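Local coordinates for protein citrate synthase (Pyrobaculum aerophilum, PDB 2IBP) that probably catalyses the condensation of acetyl-CoA with oxaloacetate and water to give citrate and CoA, a step of the tricarboxylic acid cycle, at residues D197-R202 / R307-K312; F313-N318 / F353-I358; I204-I209 / K300-F305. One frame throughout, in Å; residues are numbered along the deposited sequence.

Contact 1. Residues D197-R202 / R307-K312; sequences DPLASR and RDYVAK
Asp197 and Lys312 meet tip to tip across two roughly antiparallel helix ends (158° between the segment axes), with Lys312 NZ 2.9 Å from Asp197 OD2 in a salt bridge. The lysine chain runs extended as far as CE and bends at its last torsion (chi4 -58°), which swings NZ to the syn side of the carboxylate. The other oxygen, Asp197 OD1, uses its anti lone pair to accept from Leu199 N at 3.0 Å, an N-cap on helix 198-210. Leu199 slides past the lysine stem in the opposite direction; its CD2 presses to 3.5 Å from Lys312 CD, a tight carbon pair. Farther along, Arg202 crosses Asp308 at about a right angle, and NH2 bonds OD2 at 2.9 Å, with that oxygen near the guanidinium plane. One water accepts from Arg202 NH1 and donates to the same Asp308 OD2. An alanine in place of Asp197 would probably leave Lys312 NZ without this partner and Leu199 N without its cap. Two salt bridges thus flank an apolar leucine, and Asp308, its side chain about 4 Å from a bound magnesium ion, is charge-paired with Arg202 beside that site.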
loop_
_atom_site.group_PDB
_atom_site.type_symbol
_atom_site.label_atom_id
_atom_site.label_comp_id
_atom_site.label_asym_id
_atom_site.label_seq_id
_atom_site.Cartn_x
_atom_site.Cartn_y
_atom_site.Cartn_z
ATOM N N ASP A 197 -27.902 -9.433 20.473
ATOM C CA ASP A 197 -28.004 -10.498 21.452
ATOM C C ASP A 197 -26.582 -10.674 21.990
ATOM O O ASP A 197 -25.596 -10.571 21.247
ATOM C CB ASP A 197 -28.474 -11.790 20.777
ATOM C CG ASP A 197 -28.748 -12.903 21.762
ATOM O OD1 ASP A 197 -27.790 -13.415 22.379
ATOM O OD2 ASP A 197 -29.919 -13.331 21.853
ATOM N N PRO A 198 -26.455 -10.863 23.300
ATOM C CA PRO A 198 -25.156 -11.068 23.934
ATOM C C PRO A 198 -24.270 -12.107 23.248
ATOM O O PRO A 198 -23.051 -11.941 23.193
ATOM C CB PRO A 198 -25.521 -11.569 25.333
ATOM C CG PRO A 198 -26.906 -11.098 25.570
ATOM C CD PRO A 198 -27.561 -10.825 24.271
ATOM N N LEU A 199 -24.864 -13.198 22.796
ATOM C CA LEU A 199 -24.115 -14.252 22.144
ATOM C C LEU A 199 -23.531 -13.774 20.796
ATOM O O LEU A 199 -22.387 -14.091 20.471
ATOM C CB LEU A 199 -25.015 -15.466 21.959
ATOM C CG LEU A 199 -24.405 -16.748 21.411
ATOM C CD1 LEU A 199 -23.131 -17.136 22.127
ATOM C CD2 LEU A 199 -25.477 -17.846 21.512
ATOM N N ALA A 200 -24.278 -12.950 20.066
ATOM C CA ALA A 200 -23.791 -12.414 18.792
ATOM C C ALA A 200 -22.628 -11.449 19.063
ATOM O O ALA A 200 -21.591 -11.515 18.396
ATOM C CB ALA A 200 -24.912 -11.726 18.017
ATOM N N SER A 201 -22.782 -10.597 20.078
ATOM C CA SER A 201 -21.710 -9.657 20.450
ATOM C C SER A 201 -20.460 -10.408 20.865
ATOM O O SER A 201 -19.343 -9.992 20.561
ATOM C CB SER A 201 -22.143 -8.757 21.611
ATOM O OG SER A 201 -23.233 -7.961 21.219
ATOM N N ARG A 202 -20.636 -11.452 21.666
ATOM C CA ARG A 202 -19.488 -12.260 22.065
ATOM C C ARG A 202 -18.750 -12.818 20.854
ATOM O O ARG A 202 -17.526 -12.886 20.835
ATOM C CB ARG A 202 -19.893 -13.397 23.008
ATOM C CG ARG A 202 -18.710 -14.245 23.434
ATOM C CD ARG A 202 -19.021 -15.146 24.607
ATOM N NE ARG A 202 -19.923 -16.253 24.311
ATOM C CZ ARG A 202 -19.542 -17.486 23.976
ATOM N NH1 ARG A 202 -18.260 -17.790 23.760
ATOM N NH2 ARG A 202 -20.458 -18.423 23.808
ATOM N N ARG A 307 -20.500 -23.438 17.955
ATOM C CA ARG A 307 -21.360 -24.464 18.527
ATOM C C ARG A 307 -22.409 -23.809 19.424
ATOM O O ARG A 307 -23.592 -24.137 19.349
ATOM C CB ARG A 307 -20.532 -25.444 19.336
ATOM C CG ARG A 307 -21.329 -26.623 19.837
ATOM C CD ARG A 307 -20.561 -27.464 20.821
ATOM N NE ARG A 307 -19.256 -27.858 20.313
ATOM C CZ ARG A 307 -19.038 -28.834 19.431
ATOM N NH1 ARG A 307 -20.042 -29.485 18.857
ATOM N NH2 ARG A 307 -17.793 -29.115 19.075
ATOM N N ASP A 308 -21.958 -22.900 20.289
ATOM C CA ASP A 308 -22.854 -22.153 21.172
ATOM C C ASP A 308 -23.863 -21.336 20.397
ATOM O O ASP A 308 -25.032 -21.278 20.750
ATOM C CB ASP A 308 -22.078 -21.226 22.092
ATOM C CG ASP A 308 -21.237 -21.970 23.098
ATOM O OD1 ASP A 308 -21.479 -23.181 23.299
ATOM O OD2 ASP A 308 -20.328 -21.340 23.681
ATOM N N TYR A 309 -23.411 -20.698 19.323
ATOM C CA TYR A 309 -24.278 -19.861 18.537
ATOM C C TYR A 309 -25.421 -20.666 17.917
ATOM O O TYR A 309 -26.599 -20.279 18.004
ATOM C CB TYR A 309 -23.471 -19.130 17.450
ATOM C CG TYR A 309 -24.311 -18.127 16.709
ATOM C CD1 TYR A 309 -24.391 -16.805 17.135
ATOM C CD2 TYR A 309 -25.120 -18.525 15.664
ATOM C CE1 TYR A 309 -25.196 -15.898 16.489
ATOM C CE2 TYR A 309 -25.919 -17.626 14.999
ATOM C CZ TYR A 309 -25.967 -16.313 15.422
ATOM O OH TYR A 309 -26.770 -15.409 14.773
ATOM N N VAL A 310 -25.092 -21.795 17.300
ATOM C CA VAL A 310 -26.133 -22.583 16.653
ATOM C C VAL A 310 -26.986 -23.328 17.677
ATOM O O VAL A 310 -28.148 -23.629 17.395
ATOM C CB VAL A 310 -25.584 -23.517 15.558
ATOM C CG1 VAL A 310 -24.867 -22.699 14.491
ATOM C CG2 VAL A 310 -24.681 -24.567 16.146
ATOM N N ALA A 311 -26.447 -23.589 18.863
ATOM C CA ALA A 311 -27.241 -24.225 19.923
ATOM C C ALA A 311 -28.374 -23.257 20.293
ATOM O O ALA A 311 -29.513 -23.679 20.514
ATOM C CB ALA A 311 -26.391 -24.539 21.122
ATOM N N LYS A 312 -28.079 -21.957 20.315
ATOM C CA LYS A 312 -29.086 -20.963 20.650
ATOM C C LYS A 312 -29.998 -20.580 19.500
ATOM O O LYS A 312 -31.215 -20.566 19.657
ATOM C CB LYS A 312 -28.448 -19.695 21.215
ATOM C CG LYS A 312 -29.479 -18.652 21.636
ATOM C CD LYS A 312 -28.825 -17.432 22.247
ATOM C CE LYS A 312 -29.843 -16.512 22.910
ATOM N NZ LYS A 312 -30.907 -16.035 21.993
HETATM O O HOH W 1 -17.513 -20.523 23.451
#

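Contact 2. Residues F313-N318 / F353-I358; sequences FGDPQN and FYYMGI
Asp315 and Tyr355 mark the closest backbone approach, their CA atoms 8.1 Å apart, between a loop and the end of a helix. The loop leaves helix 297-313 through Gly314, whose phi is positive, and then folds into a type I beta turn from Asp315 to Asn318, closed by Asn318 N to Asp315 O. On the other side, helix 349-356 ends in a Schellman motif at Gly357. Tyr355 sends its ring toward the turn, with CG anti to the carbonyl carbon (chi1 -74°). Its hydroxyl donates to Asp315 OD1 over a short 2.5 Å, coming from above the carboxylate plane, and accepts from Gln317 N at 3.0 Å. The turn joins helix 297-313 to helix 319-332 in this largely helical fold: Leu319 N also bonds Tyr355 OH, while the Asp315 carboxylate takes Phe320 N and Ala321 N, so both groups sit at the start of helix 319-332, whose dipole would probably favour the negative charge. Pro316 meets the ring tip to tip, CD lying 3.6 Å from Tyr355 CE1, and Gly314 O stands over one face. In Gln317, chi2 (67°) folds CD back, and chi3 (55°) then turns OE1 to the rims of two rings, 3.2 Å from Tyr355 CE1 and 3.6 Å from Tyr354 CE2, near the plane of each. The Tyr354 ring also packs on Val257 and Leu261 of helix 252-263.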
loop_
_atom_site.group_PDB
_atom_site.type_symbol
_atom_site.label_atom_id
_atom_site.label_comp_id
_atom_site.label_asym_id
_atom_site.label_seq_id
_atom_site.Cartn_x
_atom_site.Cartn_y
_atom_site.Cartn_z
ATOM N N PHE A 313 -29.417 -20.256 18.349
ATOM C CA PHE A 313 -30.184 -19.744 17.226
ATOM C C PHE A 313 -30.533 -20.769 16.162
ATOM O O PHE A 313 -31.227 -20.447 15.202
ATOM C CB PHE A 313 -29.441 -18.589 16.573
ATOM C CG PHE A 313 -29.234 -17.429 17.487
ATOM C CD1 PHE A 313 -30.299 -16.606 17.812
ATOM C CD2 PHE A 313 -27.988 -17.163 18.038
ATOM C CE1 PHE A 313 -30.130 -15.540 18.680
ATOM C CE2 PHE A 313 -27.811 -16.082 18.891
ATOM C CZ PHE A 313 -28.885 -15.281 19.217
ATOM N N GLY A 314 -30.019 -21.975 16.306
ATOM C CA GLY A 314 -30.278 -23.013 15.321
ATOM C C GLY A 314 -29.235 -23.022 14.217
ATOM O O GLY A 314 -28.398 -22.130 14.114
ATOM N N ASP A 315 -29.315 -24.037 13.371
ATOM C CA ASP A 315 -28.369 -24.238 12.284
ATOM C C ASP A 315 -29.228 -24.481 11.044
ATOM O O ASP A 315 -29.147 -25.556 10.454
ATOM C CB ASP A 315 -27.548 -25.485 12.619
ATOM C CG ASP A 315 -26.378 -25.725 11.681
ATOM O OD1 ASP A 315 -25.825 -24.751 11.108
ATOM O OD2 ASP A 315 -25.966 -26.901 11.588
ATOM N N PRO A 316 -30.030 -23.474 10.640
ATOM C CA PRO A 316 -31.019 -23.617 9.554
ATOM C C PRO A 316 -30.491 -24.018 8.190
ATOM O O PRO A 316 -31.236 -24.567 7.375
ATOM C CB PRO A 316 -31.678 -22.235 9.480
ATOM C CG PRO A 316 -30.746 -21.307 10.159
ATOM C CD PRO A 316 -30.017 -22.105 11.188
ATOM N N GLN A 317 -29.255 -23.646 7.892
ATOM C CA GLN A 317 -28.632 -24.037 6.632
ATOM C C GLN A 317 -27.658 -25.207 6.819
ATOM O O GLN A 317 -26.934 -25.567 5.891
ATOM C CB GLN A 317 -27.955 -22.843 5.954
ATOM C CG GLN A 317 -28.903 -21.912 5.206
ATOM C CD GLN A 317 -29.854 -21.151 6.104
ATOM O OE1 GLN A 317 -29.436 -20.458 7.034
ATOM N NE2 GLN A 317 -31.146 -21.212 5.781
ATOM N N ASN A 318 -27.660 -25.776 8.029
ATOM C CA ASN A 318 -26.860 -26.956 8.375
ATOM C C ASN A 318 -25.360 -26.748 8.223
ATOM O O ASN A 318 -24.591 -27.709 8.126
ATOM C CB ASN A 318 -27.320 -28.165 7.535
ATOM C CG ASN A 318 -28.835 -28.362 7.588
ATOM O OD1 ASN A 318 -29.503 -28.398 6.553
ATOM N ND2 ASN A 318 -29.381 -28.377 8.791
ATOM N N PHE A 353 -21.079 -15.472 11.086
ATOM C CA PHE A 353 -21.340 -14.228 10.351
ATOM C C PHE A 353 -22.530 -14.421 9.425
ATOM O O PHE A 353 -23.413 -13.577 9.335
ATOM C CB PHE A 353 -20.176 -13.794 9.459
ATOM C CG PHE A 353 -18.942 -13.319 10.184
ATOM C CD1 PHE A 353 -18.997 -12.799 11.453
ATOM C CD2 PHE A 353 -17.744 -13.244 9.490
ATOM C CE1 PHE A 353 -17.829 -12.337 12.076
ATOM C CE2 PHE A 353 -16.594 -12.761 10.087
ATOM C CZ PHE A 353 -16.650 -12.278 11.362
ATOM N N TYR A 354 -22.512 -15.531 8.695
ATOM C CA TYR A 354 -23.580 -15.831 7.756
ATOM C C TYR A 354 -24.925 -15.832 8.491
ATOM O O TYR A 354 -25.884 -15.212 8.053
ATOM C CB TYR A 354 -23.324 -17.182 7.076
ATOM C CG TYR A 354 -24.427 -17.613 6.131
ATOM C CD1 TYR A 354 -24.368 -17.330 4.777
ATOM C CD2 TYR A 354 -25.502 -18.354 6.604
ATOM C CE1 TYR A 354 -25.381 -17.712 3.932
ATOM C CE2 TYR A 354 -26.492 -18.777 5.761
ATOM C CZ TYR A 354 -26.435 -18.449 4.439
ATOM O OH TYR A 354 -27.460 -18.874 3.621
ATOM N N TYR A 355 -24.983 -16.540 9.612
ATOM C CA TYR A 355 -26.220 -16.646 10.367
ATOM C C TYR A 355 -26.644 -15.324 11.017
ATOM O O TYR A 355 -27.851 -15.078 11.208
ATOM C CB TYR A 355 -26.131 -17.768 11.391
ATOM C CG TYR A 355 -26.205 -19.168 10.812
ATOM C CD1 TYR A 355 -27.104 -19.464 9.806
ATOM C CD2 TYR A 355 -25.523 -20.224 11.405
ATOM C CE1 TYR A 355 -27.235 -20.759 9.305
ATOM C CE2 TYR A 355 -25.679 -21.543 10.941
ATOM C CZ TYR A 355 -26.535 -21.795 9.890
ATOM O OH TYR A 355 -26.703 -23.081 9.431
ATOM N N MET A 356 -25.662 -14.486 11.344
ATOM C CA MET A 356 -25.917 -13.160 11.902
ATOM C C MET A 356 -26.460 -12.172 10.866
ATOM O O MET A 356 -26.861 -11.058 11.211
ATOM C CB MET A 356 -24.647 -12.578 12.512
ATOM C CG MET A 356 -24.147 -13.303 13.733
ATOM S SD MET A 356 -22.607 -12.516 14.220
ATOM C CE MET A 356 -22.030 -13.602 15.518
ATOM N N GLY A 357 -26.450 -12.557 9.598
ATOM C CA GLY A 357 -26.966 -11.701 8.535
ATOM C C GLY A 357 -25.919 -10.767 7.968
ATOM O O GLY A 357 -26.238 -9.801 7.284
ATOM N N ILE A 358 -24.654 -11.050 8.253
ATOM C CA ILE A 358 -23.572 -10.229 7.712
ATOM C C ILE A 358 -23.317 -10.729 6.299
ATOM O O ILE A 358 -23.053 -11.925 6.092
ATOM C CB ILE A 358 -22.296 -10.378 8.532
ATOM C CG1 ILE A 358 -22.541 -9.850 9.961
ATOM C CG2 ILE A 358 -21.118 -9.673 7.823
ATOM C CD1 ILE A 358 -21.407 -10.098 10.917
#

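Contact 3. Residues I204-I209 / K300-F305; sequences IDLYLI and KIFKEF
Leu206 reaches from helix 198-210 onto Phe302 and Phe305, and here the packing is closest. With CG anti to the backbone N (chi1 -176°), its branch is carried across the interface, where CD2 comes to 3.5 Å from Phe305 CB and 3.7 Å from Phe302 CD1. Leu206 slides past both phenylalanines in the opposite direction, and its CD2 approaches each ring obliquely. The two aromatics also pack on one another: Phe305 CD2 stands 3.7 Å above the Phe302 ring plane, offset toward the rim. Tyr207 adds a shallower contact, its CB lying 3.9 Å from Phe302 CE1, while Phe302 CZ lies at the edge of the tyrosine ring. These are neighbouring turns of an antiparallel helix pair, the segment axes 172° apart in direction and 10.7 Å from each other, in the mainly helical fold of citrate synthases. Beyond the pair, the Tyr207 ring stacks on His211, and its side chain is about 6 Å from that of Asp346, a predicted active-site residue. Ile301 CG2 still touches Leu206 CD1 at 3.8 Å, but Ile301 is partly exposed and marks the more open flank. Past it helix 297-313 turns polar: the side chain of Glu304, a magnesium-binding residue of this protein, leads away from segment 204-209, and its OE1 pairs with Arg307 NE. Lys303 forms a salt bridge with Glu327.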
loop_
_atom_site.group_PDB
_atom_site.type_symbol
_atom_site.label_atom_id
_atom_site.label_comp_id
_atom_site.label_asym_id
_atom_site.label_seq_id
_atom_site.Cartn_x
_atom_site.Cartn_y
_atom_site.Cartn_z
ATOM N N ILE A 204 -18.603 -11.576 17.818
ATOM C CA ILE A 204 -17.844 -10.507 17.163
ATOM C C ILE A 204 -16.605 -10.184 17.994
ATOM O O ILE A 204 -15.491 -10.113 17.469
ATOM C CB ILE A 204 -18.697 -9.251 16.905
ATOM C CG1 ILE A 204 -19.825 -9.575 15.913
ATOM C CG2 ILE A 204 -17.821 -8.096 16.363
ATOM C CD1 ILE A 204 -19.349 -10.054 14.541
ATOM N N ASP A 205 -16.774 -10.023 19.298
ATOM C CA ASP A 205 -15.632 -9.709 20.165
ATOM C C ASP A 205 -14.560 -10.796 20.045
ATOM O O ASP A 205 -13.369 -10.500 19.909
ATOM C CB ASP A 205 -16.081 -9.610 21.620
ATOM C CG ASP A 205 -15.067 -8.899 22.502
ATOM O OD1 ASP A 205 -14.515 -7.875 22.061
ATOM O OD2 ASP A 205 -14.923 -9.277 23.682
ATOM N N LEU A 206 -14.988 -12.057 20.100
ATOM C CA LEU A 206 -14.065 -13.175 19.995
ATOM C C LEU A 206 -13.347 -13.145 18.657
ATOM O O LEU A 206 -12.131 -13.282 18.588
ATOM C CB LEU A 206 -14.803 -14.501 20.161
ATOM C CG LEU A 206 -13.926 -15.741 20.156
ATOM C CD1 LEU A 206 -12.867 -15.673 21.269
ATOM C CD2 LEU A 206 -14.839 -16.982 20.313
ATOM N N TYR A 207 -14.104 -12.957 17.582
ATOM C CA TYR A 207 -13.500 -12.907 16.259
ATOM C C TYR A 207 -12.438 -11.805 16.206
ATOM O O TYR A 207 -11.335 -12.009 15.699
ATOM C CB TYR A 207 -14.559 -12.650 15.198
ATOM C CG TYR A 207 -13.965 -12.595 13.806
ATOM C CD1 TYR A 207 -13.904 -13.731 13.005
ATOM C CD2 TYR A 207 -13.388 -11.429 13.333
ATOM C CE1 TYR A 207 -13.316 -13.681 11.761
ATOM C CE2 TYR A 207 -12.795 -11.385 12.105
ATOM C CZ TYR A 207 -12.756 -12.507 11.333
ATOM O OH TYR A 207 -12.147 -12.448 10.109
ATOM N N LEU A 208 -12.767 -10.656 16.782
ATOM C CA LEU A 208 -11.847 -9.529 16.754
ATOM C C LEU A 208 -10.579 -9.870 17.525
ATOM O O LEU A 208 -9.479 -9.543 17.106
ATOM C CB LEU A 208 -12.498 -8.256 17.285
ATOM C CG LEU A 208 -13.646 -7.659 16.487
ATOM C CD1 LEU A 208 -14.212 -6.465 17.203
ATOM C CD2 LEU A 208 -13.271 -7.298 15.063
ATOM N N ILE A 209 -10.729 -10.487 18.690
ATOM C CA ILE A 209 -9.551 -10.899 19.435
ATOM C C ILE A 209 -8.716 -11.875 18.617
ATOM O O ILE A 209 -7.508 -11.734 18.480
ATOM C CB ILE A 209 -9.957 -11.624 20.740
ATOM C CG1 ILE A 209 -10.610 -10.618 21.691
ATOM C CG2 ILE A 209 -8.747 -12.324 21.371
ATOM C CD1 ILE A 209 -11.224 -11.244 22.931
ATOM N N LYS A 300 -10.003 -23.722 16.954
ATOM C CA LYS A 300 -10.526 -24.529 18.064
ATOM C C LYS A 300 -11.477 -23.684 18.912
ATOM O O LYS A 300 -12.591 -24.093 19.245
ATOM C CB LYS A 300 -9.378 -25.068 18.907
ATOM C CG LYS A 300 -9.820 -26.027 19.994
ATOM C CD LYS A 300 -8.645 -26.810 20.578
ATOM C CE LYS A 300 -8.034 -27.774 19.553
ATOM N NZ LYS A 300 -6.823 -28.490 20.069
ATOM N N ILE A 301 -11.040 -22.467 19.201
ATOM C CA ILE A 301 -11.819 -21.554 19.997
ATOM C C ILE A 301 -13.064 -21.088 19.266
ATOM O O ILE A 301 -14.158 -21.051 19.835
ATOM C CB ILE A 301 -10.980 -20.317 20.381
ATOM C CG1 ILE A 301 -9.765 -20.737 21.214
ATOM C CG2 ILE A 301 -11.814 -19.297 21.133
ATOM C CD1 ILE A 301 -8.720 -19.647 21.382
ATOM N N PHE A 302 -12.916 -20.718 18.000
ATOM C CA PHE A 302 -14.064 -20.196 17.281
ATOM C C PHE A 302 -15.097 -21.280 16.975
ATOM O O PHE A 302 -16.293 -21.005 16.939
ATOM C CB PHE A 302 -13.673 -19.394 16.053
ATOM C CG PHE A 302 -14.645 -18.305 15.755
ATOM C CD1 PHE A 302 -14.744 -17.211 16.597
ATOM C CD2 PHE A 302 -15.512 -18.400 14.697
ATOM C CE1 PHE A 302 -15.665 -16.228 16.372
ATOM C CE2 PHE A 302 -16.412 -17.403 14.447
ATOM C CZ PHE A 302 -16.489 -16.307 15.292
ATOM N N LYS A 303 -14.630 -22.508 16.790
ATOM C CA LYS A 303 -15.523 -23.658 16.610
ATOM C C LYS A 303 -16.482 -23.765 17.804
ATOM O O LYS A 303 -17.687 -23.916 17.648
ATOM C CB LYS A 303 -14.713 -24.941 16.554
ATOM C CG LYS A 303 -15.573 -26.184 16.554
ATOM C CD LYS A 303 -14.738 -27.426 16.708
ATOM C CE LYS A 303 -15.627 -28.656 16.681
ATOM N NZ LYS A 303 -14.851 -29.887 16.960
ATOM N N GLU A 304 -15.926 -23.662 19.007
ATOM C CA GLU A 304 -16.732 -23.765 20.219
ATOM C C GLU A 304 -17.731 -22.630 20.343
ATOM O O GLU A 304 -18.841 -22.827 20.800
ATOM C CB GLU A 304 -15.866 -23.918 21.461
ATOM C CG GLU A 304 -15.147 -25.250 21.468
ATOM C CD GLU A 304 -16.116 -26.424 21.288
ATOM O OE1 GLU A 304 -17.198 -26.416 21.924
ATOM O OE2 GLU A 304 -15.816 -27.332 20.494
ATOM N N PHE A 305 -17.321 -21.419 19.993
ATOM C CA PHE A 305 -18.273 -20.332 19.952
ATOM C C PHE A 305 -19.392 -20.650 18.953
ATOM O O PHE A 305 -20.574 -20.420 19.218
ATOM C CB PHE A 305 -17.618 -19.017 19.528
ATOM C CG PHE A 305 -18.618 -18.012 19.125
ATOM C CD1 PHE A 305 -19.419 -17.424 20.079
ATOM C CD2 PHE A 305 -18.912 -17.803 17.790
ATOM C CE1 PHE A 305 -20.463 -16.606 19.708
ATOM C CE2 PHE A 305 -19.961 -16.983 17.430
ATOM C CZ PHE A 305 -20.725 -16.394 18.384
#

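Contacts 1 and 3 lie along one antiparallel pair, helices 198-210 and 297-313, with centres 10 Å apart; contact 3 closes the shorter loop, within that of contact 1. It is the buried end of the pair, and contact 1 is the surface end. Contact 2 follows in series, joining the loop after helix 297-313 to helix 349-356, with its centre 10 Å from contact 1 and 15 Å from contact 3. Side chains bridge all three: Tyr309 CE2 packs 3.6 Å from Tyr355 CB, and Phe353 CZ 3.5 Å from Tyr207 CD1. Helix 349-356 therefore packs against both members of the pair, making one continuous helical cluster that runs from the magnesium site toward the predicted active site.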